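ArtJ (PDB 2PVU) binds arginine, lysine and histidine and probably delivers them to its cognate ABC transporter, Art(MP)2, for uptake. Local coordinates at residues D72-A77 with K245-S250; A78-E83 with K237-E242; D90-S95 with K99-G104. All coordinates share one frame; numbering follows the deposited sequence.

Contact 1: residues D72-A77 with K245-S250; sequences DAVMKA and KNVINS
Val247 meets Ala73, Val74 and Ala77 through its CG2 methyl, and its first torsion sets that branch. CG1 stands anti to the backbone N (chi1 171°), which leaves CG2 beside the backbone N and anti to the carbonyl carbon. Val74 has the same branch arrangement, with chi1 165°. Its CG2 is the methyl turned to the contact, 4.2 Å from CG2 of Val247, and the two valine side chains cross at about a right angle.

Ala73 lies nearest. Its CB is 3.8 Å from Val247 CG2 and 4.0 Å from Val247 CG1, so this one methyl faces both valine branches. The carbonyl oxygen of Ala73 is also close, 3.6 Å from Val247 CG2. That oxygen accepts the helical bond from Ala77 N, and the methyl rests against its peptide group. One turn further on, Ala77 CB adds a third apolar contact, 4.1 Å from Val247 CG2. The short side chains of Ala73 and Ala77 are consistent with the valine's close approach to the helix backbone.

No direct hydrogen bond joins the two segments. At the exposed end a water donates to Ala77 O at 2.7 Å and to Asn246 OD1 at 3.1 Å, bridging a backbone carbonyl and a side-chain amide. Within 72-77, Lys76 NZ forms a salt bridge to the syn lone pair of Asp72 OD2. Asp72 OD1 is bonded to Tyr82 OH, so both carboxylate oxygens have partners.

Val240 and Ala243 extend the apolar seam toward the start of helix 237-249, and Lys252 and Ile256 border it on the next helix. The helix axes are 9.3 Å apart at closest approach and cross at 116°. This is steep helix-helix packing between an early and a late helix of the two-lobed fold of family 3 solute-binding proteins.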
ATOM      1  N   ASP A  72      -1.923 -13.213   7.924  1.00 20.81           N
ATOM      2  CA  ASP A  72      -1.869 -14.507   8.600  1.00 22.92           C
ATOM      3  C   ASP A  72      -2.712 -14.542   9.863  1.00 22.02           C
ATOM      4  O   ASP A  72      -3.419 -15.517  10.125  1.00 22.97           O
ATOM      5  CB  ASP A  72      -0.428 -14.846   8.955  1.00 22.95           C
ATOM      6  CG  ASP A  72      -0.284 -16.297   9.318  1.00 28.93           C
ATOM      7  OD1 ASP A  72      -0.682 -17.144   8.475  1.00 31.96           O
ATOM      8  OD2 ASP A  72       0.170 -16.580  10.444  1.00 29.19           O
ATOM      9  N   ALA A  73      -2.611 -13.498  10.675  1.00 21.40           N
ATOM     10  CA  ALA A  73      -3.477 -13.380  11.873  1.00 21.54           C
ATOM     11  C   ALA A  73      -4.956 -13.367  11.503  1.00 21.26           C
ATOM     12  O   ALA A  73      -5.803 -14.053  12.118  1.00 21.14           O
ATOM     13  CB  ALA A  73      -3.143 -12.105  12.598  1.00 21.39           C
ATOM     14  N   VAL A  74      -5.281 -12.547  10.517  1.00 21.32           N
ATOM     15  CA  VAL A  74      -6.665 -12.417  10.105  1.00 21.87           C
ATOM     16  C   VAL A  74      -7.237 -13.750   9.562  1.00 21.98           C
ATOM     17  O   VAL A  74      -8.286 -14.202  10.017  1.00 22.67           O
ATOM     18  CB  VAL A  74      -6.802 -11.240   9.108  1.00 20.39           C
ATOM     19  CG1 VAL A  74      -8.097 -11.299   8.386  1.00 22.74           C
ATOM     20  CG2 VAL A  74      -6.653  -9.877   9.880  1.00 20.41           C
ATOM     21  N   MET A  75      -6.573 -14.363   8.579  1.00 22.06           N
ATOM     22  CA  MET A  75      -7.062 -15.619   8.018  1.00 22.73           C
ATOM     23  C   MET A  75      -7.102 -16.767   9.028  1.00 23.76           C
ATOM     24  O   MET A  75      -7.990 -17.617   8.968  1.00 25.01           O
ATOM     25  CB  MET A  75      -6.232 -16.011   6.798  1.00 22.38           C
ATOM     26  CG  MET A  75      -6.260 -14.921   5.674  1.00 21.32           C
ATOM     27  SD  MET A  75      -7.883 -14.430   5.023  1.00 26.11           S
ATOM     28  CE  MET A  75      -7.980 -15.636   3.699  1.00 23.46           C
ATOM     29  N   LYS A  76      -6.183 -16.779   9.981  1.00 23.50           N
ATOM     30  CA  LYS A  76      -6.236 -17.772  11.051  1.00 24.71           C
ATOM     31  C   LYS A  76      -7.452 -17.563  11.963  1.00 24.09           C
ATOM     32  O   LYS A  76      -8.149 -18.535  12.307  1.00 22.36           O
ATOM     33  CB  LYS A  76      -4.911 -17.830  11.828  1.00 25.71           C
ATOM     34  CG  LYS A  76      -3.820 -18.565  11.037  1.00 26.66           C
ATOM     35  CD  LYS A  76      -2.449 -18.567  11.686  1.00 27.63           C
ATOM     36  CE  LYS A  76      -1.514 -19.527  10.931  1.00 30.42           C
ATOM     37  NZ  LYS A  76      -0.068 -19.295  11.237  1.00 35.27           N
ATOM     38  N   ALA A  77      -7.722 -16.306  12.316  1.00 23.42           N
ATOM     39  CA  ALA A  77      -8.891 -15.957  13.135  1.00 23.84           C
ATOM     40  C   ALA A  77     -10.181 -16.290  12.375  1.00 24.08           C
ATOM     41  O   ALA A  77     -11.195 -16.668  12.978  1.00 23.76           O
ATOM     42  CB  ALA A  77      -8.846 -14.474  13.546  1.00 23.53           C
ATOM     43  N   LYS A 245     -11.498  -7.567  13.448  1.00 23.23           N
ATOM     44  CA  LYS A 245     -12.006  -7.106  14.756  1.00 24.06           C
ATOM     45  C   LYS A 245     -11.397  -7.906  15.868  1.00 24.21           C
ATOM     46  O   LYS A 245     -10.946  -7.347  16.866  1.00 24.23           O
ATOM     47  CB  LYS A 245     -13.553  -7.193  14.824  1.00 25.13           C
ATOM     48  CG  LYS A 245     -14.187  -6.056  14.089  1.00 29.08           C
ATOM     49  CD  LYS A 245     -15.692  -6.104  14.109  1.00 33.46           C
ATOM     50  CE  LYS A 245     -16.267  -5.051  13.131  1.00 36.42           C
ATOM     51  NZ  LYS A 245     -17.757  -5.212  12.969  1.00 38.34           N
ATOM     52  N   ASN A 246     -11.412  -9.222  15.687  1.00 25.14           N
ATOM     53  CA  ASN A 246     -10.860 -10.157  16.674  1.00 26.04           C
ATOM     54  C   ASN A 246      -9.350  -9.953  16.865  1.00 25.88           C
ATOM     55  O   ASN A 246      -8.871  -9.852  17.996  1.00 26.08           O
ATOM     56  CB  ASN A 246     -11.234 -11.591  16.303  1.00 26.91           C
ATOM     57  CG  ASN A 246     -12.763 -11.891  16.505  1.00 33.53           C
ATOM     58  OD1 ASN A 246     -13.314 -12.862  15.936  1.00 38.67           O
ATOM     59  ND2 ASN A 246     -13.443 -11.059  17.318  1.00 35.77           N
ATOM     60  N   VAL A 247      -8.618  -9.830  15.755  1.00 25.63           N
ATOM     61  CA  VAL A 247      -7.174  -9.492  15.774  1.00 24.71           C
ATOM     62  C   VAL A 247      -6.840  -8.156  16.463  1.00 24.67           C
ATOM     63  O   VAL A 247      -5.868  -8.067  17.233  1.00 24.26           O
ATOM     64  CB  VAL A 247      -6.553  -9.585  14.350  1.00 25.09           C
ATOM     65  CG1 VAL A 247      -5.101  -9.011  14.300  1.00 23.22           C
ATOM     66  CG2 VAL A 247      -6.554 -11.052  13.900  1.00 25.21           C
ATOM     67  N   ILE A 248      -7.632  -7.124  16.196  1.00 24.38           N
ATOM     68  CA  ILE A 248      -7.461  -5.854  16.894  1.00 25.12           C
ATOM     69  C   ILE A 248      -7.807  -5.995  18.382  1.00 25.65           C
ATOM     70  O   ILE A 248      -7.032  -5.589  19.257  1.00 25.47           O
ATOM     71  CB  ILE A 248      -8.282  -4.728  16.255  1.00 25.26           C
ATOM     72  CG1 ILE A 248      -7.721  -4.396  14.846  1.00 24.37           C
ATOM     73  CG2 ILE A 248      -8.317  -3.489  17.209  1.00 25.19           C
ATOM     74  CD1 ILE A 248      -8.617  -3.530  13.978  1.00 26.64           C
ATOM     75  N   ASN A 249      -8.949  -6.614  18.677  1.00 26.58           N
ATOM     76  CA  ASN A 249      -9.378  -6.781  20.066  1.00 26.48           C
ATOM     77  C   ASN A 249      -8.397  -7.521  20.967  1.00 26.51           C
ATOM     78  O   ASN A 249      -8.265  -7.179  22.139  1.00 26.98           O
ATOM     79  CB  ASN A 249     -10.734  -7.474  20.138  1.00 27.62           C
ATOM     80  CG  ASN A 249     -11.853  -6.589  19.686  1.00 28.04           C
ATOM     81  OD1 ASN A 249     -11.660  -5.412  19.454  1.00 30.28           O
ATOM     82  ND2 ASN A 249     -13.039  -7.153  19.573  1.00 32.21           N
ATOM     83  N   SER A 250      -7.728  -8.539  20.425  1.00 26.24           N
ATOM     84  CA  SER A 250      -6.847  -9.408  21.215  1.00 26.71           C
ATOM     85  C   SER A 250      -5.465  -8.785  21.512  1.00 26.30           C
ATOM     86  O   SER A 250      -4.714  -9.319  22.323  1.00 26.58           O
ATOM     87  CB  SER A 250      -6.673 -10.760  20.492  1.00 27.43           C
ATOM     88  OG  SER A 250      -5.896 -10.594  19.308  1.00 25.82           O
TER
HETATM   89  O   HOH W   1     -12.917 -14.602  13.432  1.00 29.85           O

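Contact 2: residues A78-E83 with K237-E242; sequences AGLDYE and KAKVDE
Ala78 and Lys239 bring the backbones together, with CA atoms 5.7 Å apart, where the turn after helix 66-78 meets the first turns of helix 237-249. The chain leaves the earlier helix through a Schellman motif. Gly79 has positive phi (66°), and two bonds run back into the last helical turn. Leu80 and Asp81 then lead extended into strand 82-86, an outer strand of the parallel sheet. The motif thus forms a helix-to-strand turn, and helix 237-249 packs against it. Across the two segments there is no hydrogen bond, only van der Waals contact at the surface.

Lys239 meets Ala78 with its backbone carbonyl and CB, and Leu80 with its aliphatic chain. Ala78 CB lies 3.9 Å from the carbonyl oxygen of Lys239 and 4.4 Å from Lys239 CB. The lysine CG is anti to its carbonyl carbon (chi1 -82°), and the chain is extended beyond it. The methylenes therefore run out past Leu80, meeting it at an oblique angle. Leu80 also packs on Met75 and Leu236, which join it to the earlier helix and to the loop before the later one.

On another face of the helix, Lys237 NZ forms a 2.6 Å salt bridge to Asp241 OD2, which accepts on its syn lone pair. Phe120 O also receives a bond from Lys237 NZ, and Asp241 OD1 accepts one from Asp122 N, which ties the helix to the chain at 120-122. At the turn itself, the aliphatic part of Lys239 touches the leucine with CD, which lies 4.2 Å from Leu80 CD2.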
ATOM      1  N   ALA A  78     -10.121 -16.189  11.046  1.00 23.40           N
ATOM      2  CA  ALA A  78     -11.277 -16.431  10.186  1.00 23.45           C
ATOM      3  C   ALA A  78     -11.512 -17.920   9.868  1.00 23.56           C
ATOM      4  O   ALA A  78     -12.551 -18.267   9.295  1.00 23.73           O
ATOM      5  CB  ALA A  78     -11.131 -15.633   8.889  1.00 22.26           C
ATOM      6  N   GLY A  79     -10.558 -18.771  10.262  1.00 24.03           N
ATOM      7  CA  GLY A  79     -10.577 -20.209   9.981  1.00 24.04           C
ATOM      8  C   GLY A  79     -10.447 -20.520   8.500  1.00 25.16           C
ATOM      9  O   GLY A  79     -10.990 -21.523   8.034  1.00 25.59           O
ATOM     10  N   LEU A  80      -9.729 -19.653   7.767  1.00 25.37           N
ATOM     11  CA  LEU A  80      -9.558 -19.775   6.314  1.00 25.93           C
ATOM     12  C   LEU A  80      -8.147 -20.169   5.911  1.00 25.97           C
ATOM     13  O   LEU A  80      -7.192 -19.435   6.175  1.00 26.84           O
ATOM     14  CB  LEU A  80      -9.926 -18.458   5.625  1.00 25.91           C
ATOM     15  CG  LEU A  80     -11.342 -17.910   5.813  1.00 27.24           C
ATOM     16  CD1 LEU A  80     -11.440 -16.499   5.247  1.00 27.36           C
ATOM     17  CD2 LEU A  80     -12.343 -18.840   5.133  1.00 27.46           C
ATOM     18  N   ASP A  81      -8.016 -21.305   5.236  1.00 24.83           N
ATOM     19  CA  ASP A  81      -6.753 -21.664   4.608  1.00 25.78           C
ATOM     20  C   ASP A  81      -6.518 -20.804   3.391  1.00 24.68           C
ATOM     21  O   ASP A  81      -7.448 -20.533   2.638  1.00 25.16           O
ATOM     22  CB  ASP A  81      -6.792 -23.095   4.131  1.00 25.74           C
ATOM     23  CG  ASP A  81      -5.614 -23.869   4.604  1.00 32.56           C
ATOM     24  OD1 ASP A  81      -5.853 -25.009   5.048  1.00 36.13           O
ATOM     25  OD2 ASP A  81      -4.478 -23.332   4.565  1.00 38.40           O
ATOM     26  N   TYR A  82      -5.268 -20.411   3.177  1.00 24.41           N
ATOM     27  CA  TYR A  82      -4.934 -19.451   2.134  1.00 24.10           C
ATOM     28  C   TYR A  82      -3.499 -19.607   1.619  1.00 24.49           C
ATOM     29  O   TYR A  82      -2.641 -20.311   2.233  1.00 23.55           O
ATOM     30  CB  TYR A  82      -5.184 -17.996   2.632  1.00 24.94           C
ATOM     31  CG  TYR A  82      -4.074 -17.496   3.508  1.00 24.67           C
ATOM     32  CD1 TYR A  82      -3.069 -16.667   2.998  1.00 25.79           C
ATOM     33  CD2 TYR A  82      -3.998 -17.886   4.857  1.00 24.93           C
ATOM     34  CE1 TYR A  82      -2.020 -16.240   3.813  1.00 23.90           C
ATOM     35  CE2 TYR A  82      -2.962 -17.450   5.682  1.00 24.09           C
ATOM     36  CZ  TYR A  82      -1.977 -16.639   5.146  1.00 25.03           C
ATOM     37  OH  TYR A  82      -0.927 -16.226   5.937  1.00 26.48           O
ATOM     38  N   GLU A  83      -3.262 -18.986   0.467  1.00 24.40           N
ATOM     39  CA  GLU A  83      -1.950 -18.906  -0.167  1.00 25.89           C
ATOM     40  C   GLU A  83      -1.777 -17.452  -0.522  1.00 24.87           C
ATOM     41  O   GLU A  83      -2.729 -16.801  -0.993  1.00 24.32           O
ATOM     42  CB  GLU A  83      -1.940 -19.694  -1.472  1.00 24.77           C
ATOM     43  CG  GLU A  83      -2.068 -21.209  -1.292  1.00 31.96           C
ATOM     44  CD  GLU A  83      -2.085 -21.951  -2.632  1.00 31.04           C
ATOM     45  OE1 GLU A  83      -1.684 -21.318  -3.634  1.00 37.96           O
ATOM     46  OE2 GLU A  83      -2.508 -23.142  -2.675  1.00 39.49           O
ATOM     47  N   LYS A 237     -15.723 -11.351   2.672  1.00 25.42           N
ATOM     48  CA  LYS A 237     -15.573 -10.028   3.323  1.00 25.81           C
ATOM     49  C   LYS A 237     -16.056 -10.065   4.779  1.00 24.93           C
ATOM     50  O   LYS A 237     -15.389  -9.541   5.671  1.00 25.51           O
ATOM     51  CB  LYS A 237     -16.404  -8.957   2.569  1.00 26.73           C
ATOM     52  CG  LYS A 237     -16.321  -7.552   3.209  1.00 26.21           C
ATOM     53  CD  LYS A 237     -17.072  -6.468   2.395  1.00 29.07           C
ATOM     54  CE  LYS A 237     -17.499  -5.234   3.313  1.00 33.32           C
ATOM     55  NZ  LYS A 237     -16.478  -4.662   4.366  1.00 33.47           N
ATOM     56  N   ALA A 238     -17.214 -10.682   5.009  1.00 23.66           N
ATOM     57  CA  ALA A 238     -17.798 -10.694   6.352  1.00 22.65           C
ATOM     58  C   ALA A 238     -16.863 -11.403   7.360  1.00 22.25           C
ATOM     59  O   ALA A 238     -16.651 -10.907   8.467  1.00 22.85           O
ATOM     60  CB  ALA A 238     -19.249 -11.324   6.345  1.00 23.23           C
ATOM     61  N   LYS A 239     -16.337 -12.563   6.974  1.00 22.77           N
ATOM     62  CA  LYS A 239     -15.400 -13.343   7.791  1.00 23.04           C
ATOM     63  C   LYS A 239     -14.114 -12.579   8.066  1.00 22.33           C
ATOM     64  O   LYS A 239     -13.599 -12.589   9.191  1.00 22.33           O
ATOM     65  CB  LYS A 239     -15.080 -14.685   7.114  1.00 22.91           C
ATOM     66  CG  LYS A 239     -16.155 -15.727   7.387  1.00 24.89           C
ATOM     67  CD  LYS A 239     -15.777 -17.097   6.788  1.00 24.65           C
ATOM     68  CE  LYS A 239     -16.821 -18.107   7.127  1.00 26.95           C
ATOM     69  NZ  LYS A 239     -16.474 -19.515   6.661  1.00 31.27           N
ATOM     70  N   VAL A 240     -13.604 -11.899   7.045  1.00 22.48           N
ATOM     71  CA  VAL A 240     -12.385 -11.117   7.193  1.00 21.00           C
ATOM     72  C   VAL A 240     -12.671  -9.913   8.126  1.00 21.34           C
ATOM     73  O   VAL A 240     -11.861  -9.631   9.000  1.00 22.90           O
ATOM     74  CB  VAL A 240     -11.780 -10.698   5.821  1.00 21.32           C
ATOM     75  CG1 VAL A 240     -10.672  -9.616   5.990  1.00 20.88           C
ATOM     76  CG2 VAL A 240     -11.180 -11.926   5.090  1.00 20.48           C
ATOM     77  N   ASP A 241     -13.804  -9.217   7.951  1.00 20.65           N
ATOM     78  CA  ASP A 241     -14.153  -8.099   8.867  1.00 21.02           C
ATOM     79  C   ASP A 241     -14.247  -8.535  10.330  1.00 21.81           C
ATOM     80  O   ASP A 241     -13.750  -7.856  11.231  1.00 21.11           O
ATOM     81  CB  ASP A 241     -15.467  -7.401   8.422  1.00 21.33           C
ATOM     82  CG  ASP A 241     -15.265  -6.502   7.236  1.00 21.82           C
ATOM     83  OD1 ASP A 241     -14.090  -6.172   6.972  1.00 24.85           O
ATOM     84  OD2 ASP A 241     -16.278  -6.091   6.586  1.00 23.80           O
ATOM     85  N   GLU A 242     -14.876  -9.687  10.579  1.00 20.44           N
ATOM     86  CA  GLU A 242     -14.998 -10.177  11.951  1.00 21.22           C
ATOM     87  C   GLU A 242     -13.605 -10.579  12.479  1.00 21.63           C
ATOM     88  O   GLU A 242     -13.280 -10.301  13.646  1.00 21.91           O
ATOM     89  CB  GLU A 242     -15.995 -11.352  12.028  1.00 20.84           C
ATOM     90  CG  GLU A 242     -16.078 -12.049  13.396  1.00 24.09           C
ATOM     91  CD  GLU A 242     -16.642 -11.156  14.499  1.00 30.71           C
ATOM     92  OE1 GLU A 242     -17.204 -10.070  14.202  1.00 33.57           O
ATOM     93  OE2 GLU A 242     -16.543 -11.568  15.689  1.00 35.80           O
TER

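Contact 3: residues D90-S95 with K99-G104; sequences DPLFAS and KEVDMG
Ser95 and Glu100 approach to 5.1 Å between CA atoms, where helix 89-98 ends, the chain turns at Lys99 with positive phi (65°), and the backbone runs back toward strand 103-104. Val101 N donates to Ser95 O at 3.2 Å. The bond is almost straight at the hydrogen (177°), but the donor sits above the carbonyl plane. Ser98 OG is also bonded to that oxygen and takes part in a bond with Glu100 N, which ties the turn together.

Val101 folds back on the serine. Its CG2 lies 3.7 Å from Ser95 CB. Its other branch, CG1, is anti to the backbone N (chi1 156°) and reaches Leu92 CD1 at 4.2 Å. Gly104 has no side chain, and its CA lies against the same methyl, Leu92 CD1, at 4.3 Å.

Leu92 also touches Ser106 of the lysine pocket, its side chain about 7 Å from the bound lysine, and Val101 packs on Ile87 and on Val45 of strand 44-48. This is the helix-to-strand return of a beta-alpha-beta crossover from strand 82-86. Asp102 and Met103 bond to strand 44-48, Gly104 bonds to Ile229 of strand 224-231, and Met103 packs on Leu71 and Met75 of helix 66-78.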
ATOM      1  N   ASP A  90      -0.728  -4.215 -11.262  1.00 23.39           N
ATOM      2  CA  ASP A  90      -1.792  -4.152 -12.255  1.00 24.81           C
ATOM      3  C   ASP A  90      -2.459  -5.538 -12.464  1.00 24.40           C
ATOM      4  O   ASP A  90      -3.704  -5.642 -12.568  1.00 24.63           O
ATOM      5  CB  ASP A  90      -1.307  -3.489 -13.548  1.00 25.12           C
ATOM      6  CG  ASP A  90      -1.161  -1.968 -13.370  1.00 29.89           C
ATOM      7  OD1 ASP A  90      -2.190  -1.278 -13.162  1.00 31.22           O
ATOM      8  OD2 ASP A  90      -0.031  -1.463 -13.399  1.00 31.91           O
ATOM      9  N   PRO A  91      -1.645  -6.606 -12.507  1.00 24.28           N
ATOM     10  CA  PRO A  91      -2.254  -7.950 -12.512  1.00 23.50           C
ATOM     11  C   PRO A  91      -3.167  -8.238 -11.361  1.00 23.38           C
ATOM     12  O   PRO A  91      -4.140  -8.968 -11.561  1.00 21.89           O
ATOM     13  CB  PRO A  91      -1.052  -8.889 -12.464  1.00 24.05           C
ATOM     14  CG  PRO A  91       0.027  -8.079 -13.280  1.00 24.65           C
ATOM     15  CD  PRO A  91      -0.182  -6.666 -12.694  1.00 24.28           C
ATOM     16  N   LEU A  92      -2.860  -7.703 -10.176  1.00 22.92           N
ATOM     17  CA  LEU A  92      -3.687  -7.953  -8.973  1.00 24.37           C
ATOM     18  C   LEU A  92      -5.123  -7.475  -9.243  1.00 23.71           C
ATOM     19  O   LEU A  92      -6.106  -8.205  -8.983  1.00 22.28           O
ATOM     20  CB  LEU A  92      -3.078  -7.279  -7.741  1.00 22.62           C
ATOM     21  CG  LEU A  92      -3.961  -7.232  -6.474  1.00 27.12           C
ATOM     22  CD1 LEU A  92      -4.372  -8.664  -6.091  1.00 27.41           C
ATOM     23  CD2 LEU A  92      -3.211  -6.516  -5.340  1.00 26.63           C
ATOM     24  N   PHE A  93      -5.247  -6.280  -9.805  1.00 24.19           N
ATOM     25  CA  PHE A  93      -6.574  -5.721 -10.052  1.00 24.61           C
ATOM     26  C   PHE A  93      -7.294  -6.437 -11.178  1.00 24.16           C
ATOM     27  O   PHE A  93      -8.510  -6.661 -11.106  1.00 23.58           O
ATOM     28  CB  PHE A  93      -6.504  -4.202 -10.269  1.00 24.96           C
ATOM     29  CG  PHE A  93      -6.228  -3.457  -8.983  1.00 27.73           C
ATOM     30  CD1 PHE A  93      -7.270  -2.964  -8.200  1.00 26.79           C
ATOM     31  CD2 PHE A  93      -4.926  -3.341  -8.520  1.00 26.93           C
ATOM     32  CE1 PHE A  93      -7.005  -2.328  -6.993  1.00 28.13           C
ATOM     33  CE2 PHE A  93      -4.643  -2.720  -7.313  1.00 24.17           C
ATOM     34  CZ  PHE A  93      -5.684  -2.213  -6.540  1.00 27.16           C
ATOM     35  N   ALA A  94      -6.549  -6.808 -12.210  1.00 23.33           N
ATOM     36  CA  ALA A  94      -7.105  -7.598 -13.295  1.00 23.31           C
ATOM     37  C   ALA A  94      -7.634  -8.943 -12.812  1.00 23.49           C
ATOM     38  O   ALA A  94      -8.715  -9.351 -13.229  1.00 22.58           O
ATOM     39  CB  ALA A  94      -6.072  -7.800 -14.406  1.00 24.29           C
ATOM     40  N   SER A  95      -6.878  -9.604 -11.923  1.00 22.19           N
ATOM     41  CA  SER A  95      -7.193 -10.923 -11.380  1.00 22.44           C
ATOM     42  C   SER A  95      -8.329 -10.907 -10.362  1.00 21.46           C
ATOM     43  O   SER A  95      -9.037 -11.900 -10.216  1.00 22.93           O
ATOM     44  CB  SER A  95      -5.941 -11.492 -10.702  1.00 23.57           C
ATOM     45  OG  SER A  95      -5.046 -11.936 -11.711  1.00 26.67           O
ATOM     46  N   LYS A  99     -11.839 -12.835 -10.940  1.00 24.34           N
ATOM     47  CA  LYS A  99     -11.942 -13.705  -9.748  1.00 25.06           C
ATOM     48  C   LYS A  99     -10.921 -14.859  -9.747  1.00 25.14           C
ATOM     49  O   LYS A  99     -11.072 -15.838  -8.998  1.00 24.95           O
ATOM     50  CB  LYS A  99     -13.377 -14.224  -9.492  1.00 26.33           C
ATOM     51  CG  LYS A  99     -14.467 -13.152  -9.487  1.00 27.17           C
ATOM     52  CD  LYS A  99     -15.853 -13.788  -9.354  1.00 28.66           C
ATOM     53  CE  LYS A  99     -16.970 -12.761  -9.447  1.00 36.71           C
ATOM     54  NZ  LYS A  99     -18.233 -13.405  -9.980  1.00 40.04           N
ATOM     55  N   GLU A 100      -9.850 -14.726 -10.535  1.00 23.86           N
ATOM     56  CA  GLU A 100      -8.752 -15.687 -10.431  1.00 25.15           C
ATOM     57  C   GLU A 100      -8.059 -15.577  -9.071  1.00 24.36           C
ATOM     58  O   GLU A 100      -7.538 -16.568  -8.539  1.00 24.47           O
ATOM     59  CB  GLU A 100      -7.736 -15.526 -11.574  1.00 25.47           C
ATOM     60  CG  GLU A 100      -6.822 -16.756 -11.644  1.00 27.38           C
ATOM     61  CD  GLU A 100      -5.901 -16.771 -12.837  1.00 28.58           C
ATOM     62  OE1 GLU A 100      -5.854 -15.777 -13.602  1.00 31.33           O
ATOM     63  OE2 GLU A 100      -5.209 -17.805 -12.992  1.00 30.89           O
ATOM     64  N   VAL A 101      -8.063 -14.369  -8.499  1.00 23.10           N
ATOM     65  CA  VAL A 101      -7.596 -14.166  -7.160  1.00 22.60           C
ATOM     66  C   VAL A 101      -8.843 -13.841  -6.315  1.00 21.66           C
ATOM     67  O   VAL A 101      -9.747 -13.115  -6.791  1.00 22.43           O
ATOM     68  CB  VAL A 101      -6.528 -13.042  -7.198  1.00 23.49           C
ATOM     69  CG1 VAL A 101      -6.377 -12.365  -5.912  1.00 24.83           C
ATOM     70  CG2 VAL A 101      -5.208 -13.600  -7.712  1.00 23.54           C
ATOM     71  N   ASP A 102      -8.914 -14.399  -5.108  1.00 20.08           N
ATOM     72  CA  ASP A 102     -10.104 -14.267  -4.259  1.00 19.98           C
ATOM     73  C   ASP A 102     -10.081 -13.005  -3.375  1.00 20.18           C
ATOM     74  O   ASP A 102     -11.126 -12.578  -2.853  1.00 19.65           O
ATOM     75  CB  ASP A 102     -10.227 -15.481  -3.341  1.00 19.63           C
ATOM     76  CG  ASP A 102     -10.437 -16.763  -4.118  1.00 20.00           C
ATOM     77  OD1 ASP A 102     -11.271 -16.771  -5.055  1.00 21.26           O
ATOM     78  OD2 ASP A 102      -9.719 -17.727  -3.826  1.00 21.13           O
ATOM     79  N   MET A 103      -8.895 -12.466  -3.175  1.00 20.96           N
ATOM     80  CA  MET A 103      -8.641 -11.470  -2.129  1.00 22.64           C
ATOM     81  C   MET A 103      -7.306 -10.826  -2.416  1.00 21.57           C
ATOM     82  O   MET A 103      -6.423 -11.462  -3.032  1.00 22.38           O
ATOM     83  CB  MET A 103      -8.528 -12.217  -0.775  1.00 23.09           C
ATOM     84  CG  MET A 103      -8.415 -11.305   0.425  1.00 27.32           C
ATOM     85  SD  MET A 103      -8.417 -12.332   1.908  1.00 25.62           S
ATOM     86  CE  MET A 103      -8.105 -11.033   3.093  1.00 25.24           C
ATOM     87  N   GLY A 104      -7.150  -9.579  -1.975  1.00 21.73           N
ATOM     88  CA  GLY A 104      -5.856  -8.925  -2.075  1.00 22.86           C
ATOM     89  C   GLY A 104      -5.508  -8.205  -0.792  1.00 22.44           C
ATOM     90  O   GLY A 104      -6.392  -7.732  -0.067  1.00 20.87           O
TER

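How the contacts relate
From the N terminus, helix 66-78 comes first and supplies 72-77 to contact 1. The turn into strand 82-86 supplies 78-83 to contact 2. Helix 89-98 and strand 103-104 follow and form contact 3, a short local closure. The chain then runs through more than a hundred residues, including the mixed sheet, and returns at helix 237-249. Its start closes contact 2 and its end closes contact 1, so contact 3 lies within contact 2, and contact 2 within contact 1; none cross. Contacts 1 and 2 are neighbours on one helix, their centres about 9 Å apart. Met103 reaches both, touching Met75 and Val240, and links them to the parallel sheet.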